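PDB 1U0K: gene product PA4716 from Pseudomonas aeruginosa, which is of unproven function but is probably an isomerase of the PhzF family, with a diaminopimelate-epimerase-like fold. Local coordinates for residues A[6-10]-A[22-27]; A[37-42]-A[64-70]; A[140-146]-A[179-185]; A[164-170]-A[194-200]. One frame throughout, in Å; residues are numbered along the deposited sequence.

From the N terminus, contact 1 closes a short loop of 11 residues and pairs strands 6-12 and 21-26 as a hairpin. Contact 2 follows in series, closing a loop that holds strand 48-54 and the start of strand 60-67; it touches contact 1 where Trp40 packs on Tyr7 and Phe26, and both reach the second subunit. Contacts 3 and 4 lie across the chain's centre from contact 1, their centres about 13 Å apart. Contact 3 closes a loop holding strands 158-161 and 166-170, contact 4 one holding helices 173-177 and 186-192. These loops cross, and Phe141, Phe145 and Ala179 pack on the strands of contact 4. Glu70 of contact 2 also touches Phe196.

Contact 1 of 4, residues A[6-10]-A[22-27]; sequences RYWQL and GLAVFD
The Phe26 ring takes the CB of Tyr7 over the centre of one face, a CH-pi contact with CB 3.6 Å from the ring centroid. Tyr7 has its CG between the backbone N and the carbonyl carbon (chi1 70°), which leads the phenol away from strand 22-26, and CB makes the closest approach of this side chain to the ring. Phe51 stacks on the Phe26 ring and Trp40 meets it edge-to-face. Val25 O and Asp27 OD1 lie at the edge of the Trp8 indole, near its plane, while its CZ2 lies over one face of the Arg6 guanidinium.

Asp27 ties these groups together. Its OD1 accepts from Trp8 NE1 at 3.2 Å, a donor standing well above the carboxylate plane, and its OD2 forms a salt bridge with Arg6 NH2 at 2.9 Å. The bend of the Arg6 chain at chi3 (-55°) helps turn the guanidinium back to the acid. A water that accepts from Arg6 N and donates to Asp27 OD1 gives that oxygen a second partner. Further along, Gln9 turns its amide to Gln46 and to Glu43 of the second subunit.

Between the backbones, Trp8 with Val25 and Leu10 with Leu23 are hydrogen-bonded pairs, the bond from Leu10 N to Leu23 O measuring 2.9 Å. Leu10, Leu23, Val25 and Trp8 share one face, where helix 78-90 covers the last three; Tyr7, Ala24 and Phe26 meet helix 34-44 on the other. This is an antiparallel beta hairpin, flanked by strands 267-282 and 48-54, with Leu23 near Glu48, the predicted active-site residue.

Contact 2 of 4, residues A[37-42]-A[64-70]; sequences MQAWTR and RIFTLEE
Helix 37-42 lies over strand 64-67 with the two axes 8.2 Å apart at closest approach and inclined at 49°. The backbones draw together toward the C-terminal ends, where the CA atoms of Arg42 and Leu68 are 5.3 Å apart. Phe66 points from the strand into the helix and is met along its length. Met37 CB touches Phe66 CE1 at 3.6 Å. The selenium of this selenomethionine sits beside the same carbon in an oblique Met-aromatic contact. Thr41 crosses Phe66 at about a right angle, its OG1 3.4 Å from Phe66 CB, while Gln38 N lies over one ring face. The OG1 also bonds to Met37 O, which receives Thr41 N from the other face of its plane.

The selenium also rests over one face of the Arg64 guanidinium, whose charge is paired with Glu71 and Asp34. Arg42, extended from CG to NE, runs antiparallel to the Leu68 side chain. It grips Leu68 O side-on, NE at 2.9 Å and NH2 at 3.2 Å, the oxygen lying in the guanidinium plane; Gln38 CG covers one face of that plane.

Thr67 OG1 accepts from the backbone N of Glu69 and of Glu70, an ST turn and ST motif. Thr67 lies close to Glu48, the predicted active-site residue. Two N-H groups of Arg42 share the single acceptor Leu68 O, which fixes the guanidinium's rotation and ties helix to turn through a neutral carbonyl.

Contact 3 of 4, residues A[140-146]-A[179-185]; sequences WFAEAFS and ARQVNDL
Leu185 fits its two methyl branches into a hollow walled by helix 140-144 and the residue that follows it. CD2 enters between Ala144 CB, 3.6 Å away, and Trp140 CZ3, with Phe141 CE2 behind; CD1 turns instead to Phe145 CZ at 3.8 Å. Trp140 reaches over the loop with its CG anti to the backbone N (chi1 -175°), so that Asp184 O meets CH2 at the indole edge, near the ring plane. Ala144 is the shallow spot in this surface, and Asn183 settles against it, OD1 3.6 Å from Ala144 CA; the buried Asn183 N has no partner in the model. A water spans Asn183 OD1 and Trp140 O, lying above one face of the indole.

The helix ends in a Schellman motif with Ser146, at positive phi, as its C-prime residue. This turn presents the last carbonyls to loop 179-185: Val182 N bonds to Ala144 O at 2.9 Å, and Arg180 N to Phe145 O from well above the carbonyl plane. Ser146 OG returns a bond to Arg180 O at 2.8 Å, in the carbonyl plane and on a lone pair, while Val182 CG1 lies against the same hydroxyl.

Phe145 forms the large bump beyond the helix. Gln181 runs parallel to it, with CG over one ring face and its amide NE2 bonded to Asn212 O. Val197 and Leu199 of strand 196-201 also pack against the Phe145 side chain.

Contact 4 of 4, residues A[164-170]-A[194-200]; sequences LPYLLLP and AAFVYLL
Leu164 opens the contact just ahead of strand 166-170 by splitting its branches: CD1 meets Ala195 CB at 3.6 Å, and CD2 approaches CE1 of the Phe196 ring obliquely. Pro165 O then takes Ala195 N at 2.9 Å and, more weakly, Phe196 N, joining the two segments where the strands begin. Tyr166 sends its ring across Phe196, CE2 lying 3.7 Å from Phe196 CB, and CD2 touches Tyr198 CB farther on. The hydroxyl of Tyr166 is held by Ser223.

Leu167 faces the other side of the sheet. Its backbone works in both directions, with N donating to Phe196 O at 2.8 Å and O accepting from Tyr198 N in a nearly straight bond (174°). Its side chain passes Ala194 CB and Val197 CG2. Leu168 returns to the side of Tyr166 and Tyr198, where its CD2 meets Tyr198 CB at 3.8 Å; the Tyr198 ring leads away from strand 166-170 while CB keeps this contact, and its hydroxyl bonds to Gln248. Leu169 and Leu199 run parallel to each other, CD2 to CD2 at 3.7 Å. Leu169 O receives Leu200 N from above the carbonyl plane, and Pro170 CA lies 3.2 Å from Leu200 O.

This is a regular parallel pair, Tyr166 with Phe196 through to Pro170 with Leu200. Helix 222-234 covers Leu168, Pro170 and Tyr198 on one face, while helix 186-192 packs on Leu167 and Val197 on the other; strands 158-161 and 206-208 run antiparallel along the outer edges.

Contact 1 of 4, residues A[6-10]-A[22-27]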
# COMPACT_ATOMS: atom_id res chain seq x y z
N ARG A 6 1.32 8.91 -18.80
CA ARG A 6 0.44 7.87 -18.33
C ARG A 6 1.18 6.95 -17.40
O ARG A 6 2.40 6.79 -17.49
CB ARG A 6 -0.05 7.00 -19.48
CG ARG A 6 -0.83 7.73 -20.55
CD ARG A 6 -0.93 6.98 -21.87
NE ARG A 6 0.37 6.58 -22.41
CZ ARG A 6 0.54 5.87 -23.53
NH1 ARG A 6 -0.50 5.46 -24.25
NH2 ARG A 6 1.77 5.56 -23.92
N TYR A 7 0.43 6.32 -16.51
CA TYR A 7 0.86 5.08 -15.89
C TYR A 7 -0.20 4.01 -16.11
O TYR A 7 -1.33 4.30 -16.54
CB TYR A 7 1.20 5.27 -14.41
CG TYR A 7 0.02 5.53 -13.51
CD1 TYR A 7 -0.75 4.50 -13.03
CD2 TYR A 7 -0.33 6.83 -13.16
CE1 TYR A 7 -1.84 4.74 -12.20
CE2 TYR A 7 -1.41 7.08 -12.32
CZ TYR A 7 -2.17 6.03 -11.86
OH TYR A 7 -3.26 6.25 -11.04
N TRP A 8 0.18 2.78 -15.85
CA TRP A 8 -0.68 1.63 -16.10
C TRP A 8 -0.67 0.71 -14.90
O TRP A 8 0.38 0.48 -14.33
CB TRP A 8 -0.19 0.85 -17.31
CG TRP A 8 0.02 1.67 -18.54
CD1 TRP A 8 1.01 2.59 -18.76
CD2 TRP A 8 -0.77 1.65 -19.73
NE1 TRP A 8 0.88 3.14 -20.02
CE2 TRP A 8 -0.20 2.57 -20.63
CE3 TRP A 8 -1.91 0.93 -20.14
CZ2 TRP A 8 -0.73 2.80 -21.91
CZ3 TRP A 8 -2.42 1.16 -21.40
CH2 TRP A 8 -1.83 2.08 -22.26
N GLN A 9 -1.83 0.17 -14.56
CA GLN A 9 -1.99 -0.81 -13.50
C GLN A 9 -2.06 -2.19 -14.14
O GLN A 9 -2.88 -2.43 -15.00
CB GLN A 9 -3.26 -0.53 -12.68
CG GLN A 9 -3.56 -1.54 -11.59
CD GLN A 9 -2.52 -1.57 -10.49
OE1 GLN A 9 -1.78 -0.60 -10.29
NE2 GLN A 9 -2.45 -2.69 -9.79
N LEU A 10 -1.14 -3.06 -13.75
CA LEU A 10 -1.03 -4.42 -14.27
C LEU A 10 -1.02 -5.41 -13.13
O LEU A 10 -0.67 -5.06 -12.01
CB LEU A 10 0.30 -4.59 -15.04
CG LEU A 10 0.39 -4.07 -16.47
CD1 LEU A 10 0.26 -2.58 -16.56
CD2 LEU A 10 1.71 -4.51 -17.08
N GLY A 22 0.05 -6.89 -8.08
CA GLY A 22 -0.21 -5.62 -8.71
C GLY A 22 1.06 -4.81 -8.89
O GLY A 22 1.97 -4.85 -8.06
N LEU A 23 1.10 -4.06 -9.98
CA LEU A 23 2.27 -3.29 -10.39
C LEU A 23 1.82 -2.05 -11.13
O LEU A 23 0.95 -2.14 -12.00
CB LEU A 23 3.10 -4.13 -11.35
CG LEU A 23 4.29 -3.48 -12.06
CD1 LEU A 23 5.43 -3.28 -11.08
CD2 LEU A 23 4.72 -4.34 -13.23
N ALA A 24 2.45 -0.90 -10.85
CA ALA A 24 2.29 0.29 -11.68
C ALA A 24 3.50 0.46 -12.60
O ALA A 24 4.64 0.30 -12.17
CB ALA A 24 2.11 1.53 -10.85
N VAL A 25 3.23 0.76 -13.87
CA VAL A 25 4.27 0.98 -14.87
C VAL A 25 4.10 2.35 -15.50
O VAL A 25 3.02 2.67 -15.98
CB VAL A 25 4.18 -0.07 -16.00
CG1 VAL A 25 5.28 0.16 -17.05
CG2 VAL A 25 4.23 -1.48 -15.45
N PHE A 26 5.15 3.15 -15.48
CA PHE A 26 5.18 4.45 -16.14
C PHE A 26 5.98 4.23 -17.43
O PHE A 26 7.17 3.99 -17.37
CB PHE A 26 5.83 5.51 -15.24
CG PHE A 26 5.02 5.90 -14.04
CD1 PHE A 26 4.80 5.01 -13.00
CD2 PHE A 26 4.48 7.19 -13.93
CE1 PHE A 26 4.05 5.39 -11.88
CE2 PHE A 26 3.76 7.57 -12.81
CZ PHE A 26 3.54 6.67 -11.81
N ASP A 27 5.32 4.28 -18.58
CA ASP A 27 6.00 3.90 -19.82
C ASP A 27 6.94 4.96 -20.38
O ASP A 27 7.78 4.64 -21.22
CB ASP A 27 4.99 3.48 -20.89
CG ASP A 27 4.15 4.61 -21.37
OD1 ASP A 27 3.31 5.07 -20.60
OD2 ASP A 27 4.28 5.09 -22.51
O HOH W 1 3.76 8.15 -20.43

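Contact 2 of 4, residues A[37-42]-A[64-70]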
# COMPACT_ATOMS: atom_id res chain seq x y z
N MSE A 37 9.87 9.99 -8.75
CA MSE A 37 9.64 8.57 -8.94
C MSE A 37 9.32 7.91 -7.59
O MSE A 37 8.36 7.15 -7.47
CB MSE A 37 10.85 7.90 -9.58
CG MSE A 37 11.04 8.31 -11.02
SE MSE A 37 12.62 7.47 -11.76
CE MSE A 37 12.89 8.53 -13.35
N GLN A 38 10.09 8.23 -6.55
CA GLN A 38 9.80 7.68 -5.23
C GLN A 38 8.45 8.15 -4.72
O GLN A 38 7.72 7.37 -4.10
CB GLN A 38 10.91 8.03 -4.22
CG GLN A 38 10.69 7.43 -2.84
CD GLN A 38 10.74 5.93 -2.81
OE1 GLN A 38 9.70 5.24 -2.91
NE2 GLN A 38 11.93 5.39 -2.69
N ALA A 39 8.11 9.41 -4.97
CA ALA A 39 6.85 9.98 -4.50
C ALA A 39 5.66 9.34 -5.22
O ALA A 39 4.64 9.07 -4.60
CB ALA A 39 6.84 11.48 -4.66
N TRP A 40 5.79 9.09 -6.53
CA TRP A 40 4.73 8.43 -7.30
C TRP A 40 4.56 6.98 -6.86
O TRP A 40 3.45 6.45 -6.84
CB TRP A 40 5.00 8.50 -8.82
CG TRP A 40 4.39 9.67 -9.47
CD1 TRP A 40 5.03 10.77 -9.95
CD2 TRP A 40 3.00 9.89 -9.68
NE1 TRP A 40 4.13 11.65 -10.48
CE2 TRP A 40 2.87 11.13 -10.32
CE3 TRP A 40 1.85 9.15 -9.42
CZ2 TRP A 40 1.63 11.65 -10.70
CZ3 TRP A 40 0.62 9.67 -9.78
CH2 TRP A 40 0.52 10.91 -10.41
N THR A 41 5.66 6.32 -6.49
CA THR A 41 5.58 4.95 -5.99
C THR A 41 4.74 4.93 -4.71
O THR A 41 3.88 4.06 -4.53
CB THR A 41 7.01 4.42 -5.75
OG1 THR A 41 7.73 4.40 -7.00
CG2 THR A 41 6.98 2.96 -5.29
N ARG A 42 4.97 5.90 -3.83
CA ARG A 42 4.22 6.01 -2.58
C ARG A 42 2.77 6.40 -2.84
O ARG A 42 1.86 5.99 -2.11
CB ARG A 42 4.90 7.00 -1.64
CG ARG A 42 6.13 6.41 -1.02
CD ARG A 42 7.08 7.42 -0.41
NE ARG A 42 8.25 6.72 0.10
CZ ARG A 42 9.37 7.30 0.50
NH1 ARG A 42 9.50 8.62 0.48
NH2 ARG A 42 10.37 6.56 0.95
N ARG A 64 13.81 1.93 -13.82
CA ARG A 64 14.05 2.24 -12.43
C ARG A 64 12.90 1.60 -11.65
O ARG A 64 11.74 1.80 -12.00
CB ARG A 64 14.07 3.75 -12.18
CG ARG A 64 15.03 4.58 -13.03
CD ARG A 64 16.46 4.53 -12.58
NE ARG A 64 16.70 5.08 -11.25
CZ ARG A 64 16.85 6.36 -10.95
NH1 ARG A 64 16.75 7.31 -11.87
NH2 ARG A 64 17.10 6.69 -9.69
N ILE A 65 13.24 0.80 -10.64
CA ILE A 65 12.26 0.10 -9.82
C ILE A 65 12.33 0.60 -8.40
O ILE A 65 13.41 0.68 -7.82
CB ILE A 65 12.50 -1.43 -9.84
CG1 ILE A 65 12.39 -1.99 -11.26
CG2 ILE A 65 11.52 -2.12 -8.93
CD1 ILE A 65 12.92 -3.41 -11.39
N PHE A 66 11.17 0.94 -7.84
CA PHE A 66 11.07 1.39 -6.46
C PHE A 66 10.05 0.59 -5.68
O PHE A 66 8.98 0.25 -6.20
CB PHE A 66 10.64 2.85 -6.40
CG PHE A 66 11.64 3.82 -6.94
CD1 PHE A 66 11.79 4.00 -8.30
CD2 PHE A 66 12.42 4.58 -6.07
CE1 PHE A 66 12.72 4.91 -8.78
CE2 PHE A 66 13.35 5.48 -6.56
CZ PHE A 66 13.50 5.64 -7.91
N THR A 67 10.38 0.33 -4.42
CA THR A 67 9.36 -0.02 -3.43
C THR A 67 8.94 1.25 -2.71
O THR A 67 9.47 2.32 -2.96
CB THR A 67 9.87 -1.05 -2.40
OG1 THR A 67 10.89 -0.43 -1.60
CG2 THR A 67 10.50 -2.24 -3.05
N LEU A 68 8.03 1.13 -1.76
CA LEU A 68 7.64 2.30 -0.98
C LEU A 68 8.78 2.75 -0.07
O LEU A 68 8.76 3.87 0.41
CB LEU A 68 6.35 2.04 -0.18
CG LEU A 68 5.10 2.44 -0.96
CD1 LEU A 68 4.77 1.42 -2.03
CD2 LEU A 68 3.92 2.64 -0.05
N GLU A 69 9.76 1.88 0.14
CA GLU A 69 10.90 2.21 1.02
C GLU A 69 12.07 2.84 0.28
O GLU A 69 12.68 3.80 0.78
CB GLU A 69 11.36 0.95 1.76
CG GLU A 69 10.46 0.58 2.94
CD GLU A 69 9.34 -0.39 2.59
OE1 GLU A 69 8.95 -0.48 1.40
OE2 GLU A 69 8.84 -1.05 3.53
N GLU A 70 12.40 2.32 -0.90
CA GLU A 70 13.67 2.65 -1.55
C GLU A 70 13.70 2.19 -3.00
O GLU A 70 12.87 1.40 -3.43
CB GLU A 70 14.81 1.94 -0.79
CG GLU A 70 14.76 0.42 -0.94
CD GLU A 70 15.46 -0.34 0.17
OE1 GLU A 70 15.02 -1.48 0.51
OE2 GLU A 70 16.45 0.21 0.69

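Contact 3 of 4, residues A[140-146]-A[179-185]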
# COMPACT_ATOMS: atom_id res chain seq x y z
N TRP A 140 19.14 -18.20 15.01
CA TRP A 140 18.70 -16.84 15.29
C TRP A 140 17.65 -16.37 14.29
O TRP A 140 16.64 -15.79 14.67
CB TRP A 140 19.90 -15.88 15.31
CG TRP A 140 19.52 -14.48 15.71
CD1 TRP A 140 19.51 -13.95 16.98
CD2 TRP A 140 19.06 -13.44 14.85
NE1 TRP A 140 19.09 -12.64 16.95
CE2 TRP A 140 18.80 -12.30 15.65
CE3 TRP A 140 18.84 -13.34 13.47
CZ2 TRP A 140 18.34 -11.10 15.12
CZ3 TRP A 140 18.38 -12.15 12.94
CH2 TRP A 140 18.14 -11.04 13.77
N PHE A 141 17.87 -16.64 13.00
CA PHE A 141 16.93 -16.20 11.97
C PHE A 141 15.58 -16.90 12.10
O PHE A 141 14.53 -16.30 11.87
CB PHE A 141 17.53 -16.39 10.57
CG PHE A 141 18.30 -15.20 10.09
CD1 PHE A 141 19.68 -15.13 10.25
CD2 PHE A 141 17.65 -14.13 9.50
CE1 PHE A 141 20.40 -14.02 9.81
CE2 PHE A 141 18.35 -13.02 9.07
CZ PHE A 141 19.73 -12.97 9.22
N ALA A 142 15.60 -18.18 12.46
CA ALA A 142 14.36 -18.92 12.68
C ALA A 142 13.52 -18.22 13.75
O ALA A 142 12.34 -17.97 13.55
CB ALA A 142 14.65 -20.36 13.09
N GLU A 143 14.15 -17.86 14.85
CA GLU A 143 13.45 -17.21 15.96
C GLU A 143 13.02 -15.77 15.70
O GLU A 143 12.08 -15.27 16.32
CB GLU A 143 14.31 -17.31 17.22
CG GLU A 143 14.43 -18.74 17.71
CD GLU A 143 15.68 -19.00 18.52
OE1 GLU A 143 16.48 -18.06 18.68
OE2 GLU A 143 15.86 -20.14 18.99
N ALA A 144 13.70 -15.10 14.77
CA ALA A 144 13.30 -13.78 14.33
C ALA A 144 11.99 -13.84 13.56
O ALA A 144 11.33 -12.82 13.38
CB ALA A 144 14.39 -13.16 13.46
N PHE A 145 11.62 -15.03 13.10
CA PHE A 145 10.33 -15.27 12.46
C PHE A 145 9.41 -16.18 13.30
O PHE A 145 8.54 -16.86 12.75
CB PHE A 145 10.56 -15.86 11.05
CG PHE A 145 11.00 -14.84 10.05
CD1 PHE A 145 12.35 -14.52 9.90
CD2 PHE A 145 10.08 -14.18 9.26
CE1 PHE A 145 12.75 -13.57 8.98
CE2 PHE A 145 10.48 -13.22 8.33
CZ PHE A 145 11.82 -12.92 8.20
N SER A 146 9.59 -16.16 14.62
CA SER A 146 8.75 -16.93 15.56
C SER A 146 8.81 -18.45 15.36
O SER A 146 7.83 -19.15 15.61
CB SER A 146 7.30 -16.44 15.52
OG SER A 146 7.21 -15.03 15.64
N ALA A 179 4.79 -18.24 10.46
CA ALA A 179 5.92 -17.32 10.52
C ALA A 179 5.46 -15.88 10.75
O ALA A 179 4.49 -15.43 10.14
CB ALA A 179 6.75 -17.41 9.25
N ARG A 180 6.15 -15.18 11.65
CA ARG A 180 5.89 -13.78 11.97
C ARG A 180 7.20 -13.09 12.36
O ARG A 180 7.82 -13.47 13.35
CB ARG A 180 4.91 -13.65 13.14
CG ARG A 180 3.57 -14.35 12.93
CD ARG A 180 2.54 -14.08 14.02
NE ARG A 180 2.37 -12.66 14.31
CZ ARG A 180 1.76 -11.79 13.50
NH1 ARG A 180 1.25 -12.17 12.33
NH2 ARG A 180 1.66 -10.51 13.87
N GLN A 181 7.60 -12.06 11.61
CA GLN A 181 8.81 -11.31 11.93
C GLN A 181 8.65 -10.51 13.23
O GLN A 181 7.78 -9.65 13.32
CB GLN A 181 9.19 -10.38 10.78
CG GLN A 181 10.62 -9.86 10.86
CD GLN A 181 10.95 -8.90 9.74
OE1 GLN A 181 10.57 -9.13 8.59
NE2 GLN A 181 11.65 -7.82 10.07
N VAL A 182 9.50 -10.79 14.22
CA VAL A 182 9.47 -10.10 15.51
C VAL A 182 10.78 -9.37 15.87
O VAL A 182 10.82 -8.64 16.87
CB VAL A 182 9.11 -11.08 16.66
CG1 VAL A 182 7.72 -11.66 16.44
CG2 VAL A 182 10.15 -12.19 16.81
N ASN A 183 11.84 -9.55 15.09
CA ASN A 183 13.11 -8.86 15.35
C ASN A 183 13.58 -8.04 14.17
O ASN A 183 13.20 -8.30 13.02
CB ASN A 183 14.20 -9.87 15.74
CG ASN A 183 13.89 -10.62 17.02
OD1 ASN A 183 14.24 -11.79 17.16
ND2 ASN A 183 13.23 -9.94 17.97
N ASP A 184 14.41 -7.04 14.45
CA ASP A 184 15.08 -6.28 13.41
C ASP A 184 16.15 -7.17 12.78
O ASP A 184 16.94 -7.80 13.50
CB ASP A 184 15.72 -5.01 13.98
CG ASP A 184 16.57 -4.27 12.95
OD1 ASP A 184 15.99 -3.66 12.03
OD2 ASP A 184 17.82 -4.27 12.97
N LEU A 185 16.17 -7.22 11.46
CA LEU A 185 17.04 -8.13 10.71
C LEU A 185 18.22 -7.43 10.06
O LEU A 185 19.08 -8.09 9.49
CB LEU A 185 16.24 -8.82 9.61
CG LEU A 185 14.95 -9.53 10.02
CD1 LEU A 185 14.18 -9.98 8.78
CD2 LEU A 185 15.25 -10.71 10.92
O HOH W 2 15.94 -13.77 16.56
O HOH W 3 4.45 -13.45 16.84

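Contact 4 of 4, residues A[164-170]-A[194-200]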
# COMPACT_ATOMS: atom_id res chain seq x y z
N LEU A 164 19.58 -8.93 -6.46
CA LEU A 164 19.20 -8.58 -5.10
C LEU A 164 19.37 -9.83 -4.23
O LEU A 164 18.63 -10.79 -4.38
CB LEU A 164 17.74 -8.11 -5.08
CG LEU A 164 17.14 -7.64 -3.75
CD1 LEU A 164 17.89 -6.45 -3.17
CD2 LEU A 164 15.67 -7.30 -3.96
N PRO A 165 20.36 -9.82 -3.33
CA PRO A 165 20.65 -11.02 -2.52
C PRO A 165 19.62 -11.32 -1.43
O PRO A 165 19.33 -10.48 -0.59
CB PRO A 165 22.01 -10.69 -1.90
CG PRO A 165 22.08 -9.20 -1.86
CD PRO A 165 21.27 -8.71 -3.01
N TYR A 166 19.09 -12.54 -1.46
CA TYR A 166 18.20 -13.05 -0.43
C TYR A 166 18.91 -14.10 0.40
O TYR A 166 19.62 -14.92 -0.15
CB TYR A 166 16.97 -13.70 -1.05
CG TYR A 166 16.02 -12.72 -1.69
CD1 TYR A 166 16.23 -12.27 -2.99
CD2 TYR A 166 14.93 -12.23 -0.99
CE1 TYR A 166 15.36 -11.37 -3.59
CE2 TYR A 166 14.05 -11.33 -1.58
CZ TYR A 166 14.28 -10.90 -2.87
OH TYR A 166 13.42 -10.00 -3.46
N LEU A 167 18.73 -14.05 1.71
CA LEU A 167 19.02 -15.21 2.55
C LEU A 167 17.84 -16.15 2.38
O LEU A 167 16.74 -15.85 2.81
CB LEU A 167 19.16 -14.78 4.01
CG LEU A 167 19.97 -15.60 5.03
CD1 LEU A 167 19.27 -15.62 6.39
CD2 LEU A 167 20.32 -17.01 4.55
N LEU A 168 18.06 -17.27 1.71
CA LEU A 168 17.05 -18.31 1.60
C LEU A 168 17.13 -19.16 2.87
O LEU A 168 18.20 -19.67 3.22
CB LEU A 168 17.28 -19.16 0.36
CG LEU A 168 17.41 -18.41 -0.97
CD1 LEU A 168 17.53 -19.40 -2.12
CD2 LEU A 168 16.21 -17.48 -1.19
N LEU A 169 16.00 -19.26 3.57
CA LEU A 169 15.92 -19.95 4.86
C LEU A 169 14.96 -21.12 4.73
O LEU A 169 13.76 -20.93 4.86
CB LEU A 169 15.42 -18.98 5.93
CG LEU A 169 15.59 -19.46 7.37
CD1 LEU A 169 17.06 -19.50 7.76
CD2 LEU A 169 14.80 -18.59 8.32
N PRO A 170 15.47 -22.31 4.43
CA PRO A 170 14.60 -23.49 4.29
C PRO A 170 13.92 -23.87 5.60
O PRO A 170 14.61 -24.11 6.60
CB PRO A 170 15.56 -24.57 3.80
CG PRO A 170 16.71 -23.85 3.24
CD PRO A 170 16.87 -22.65 4.13
N ALA A 194 23.33 -9.88 2.68
CA ALA A 194 21.98 -10.13 2.19
C ALA A 194 21.08 -8.93 2.46
O ALA A 194 21.24 -8.23 3.45
CB ALA A 194 21.40 -11.39 2.85
N ALA A 195 20.13 -8.72 1.56
CA ALA A 195 19.18 -7.61 1.66
C ALA A 195 17.87 -8.00 2.33
O ALA A 195 17.31 -7.21 3.10
CB ALA A 195 18.90 -7.05 0.28
N PHE A 196 17.37 -9.20 2.01
CA PHE A 196 16.09 -9.68 2.53
C PHE A 196 16.13 -11.17 2.83
O PHE A 196 16.96 -11.89 2.27
CB PHE A 196 14.98 -9.47 1.52
CG PHE A 196 14.70 -8.02 1.22
CD1 PHE A 196 15.22 -7.42 0.09
CD2 PHE A 196 13.94 -7.27 2.11
CE1 PHE A 196 14.97 -6.08 -0.17
CE2 PHE A 196 13.69 -5.93 1.85
CZ PHE A 196 14.21 -5.34 0.72
N VAL A 197 15.21 -11.62 3.68
CA VAL A 197 15.00 -13.04 3.97
C VAL A 197 13.83 -13.55 3.14
O VAL A 197 12.78 -12.89 3.03
CB VAL A 197 14.67 -13.28 5.46
CG1 VAL A 197 14.31 -14.74 5.71
CG2 VAL A 197 15.82 -12.87 6.36
N TYR A 198 14.01 -14.74 2.56
CA TYR A 198 12.94 -15.45 1.86
C TYR A 198 12.77 -16.82 2.52
O TYR A 198 13.66 -17.67 2.46
CB TYR A 198 13.28 -15.60 0.37
CG TYR A 198 12.12 -16.02 -0.50
CD1 TYR A 198 11.28 -15.08 -1.08
CD2 TYR A 198 11.87 -17.36 -0.75
CE1 TYR A 198 10.22 -15.46 -1.89
CE2 TYR A 198 10.80 -17.76 -1.55
CZ TYR A 198 9.97 -16.81 -2.12
OH TYR A 198 8.91 -17.21 -2.91
N LEU A 199 11.64 -17.02 3.19
CA LEU A 199 11.32 -18.31 3.81
C LEU A 199 10.89 -19.29 2.73
O LEU A 199 10.07 -18.95 1.89
CB LEU A 199 10.21 -18.17 4.84
CG LEU A 199 10.39 -17.16 5.98
CD1 LEU A 199 9.25 -17.25 6.97
CD2 LEU A 199 11.72 -17.36 6.68
N LEU A 200 11.43 -20.50 2.78
CA LEU A 200 11.29 -21.45 1.68
C LEU A 200 10.95 -22.86 2.17
O LEU A 200 11.73 -23.47 2.87
CB LEU A 200 12.58 -21.50 0.87
CG LEU A 200 12.63 -22.42 -0.36
CD1 LEU A 200 11.60 -21.98 -1.38
CD2 LEU A 200 14.02 -22.40 -0.97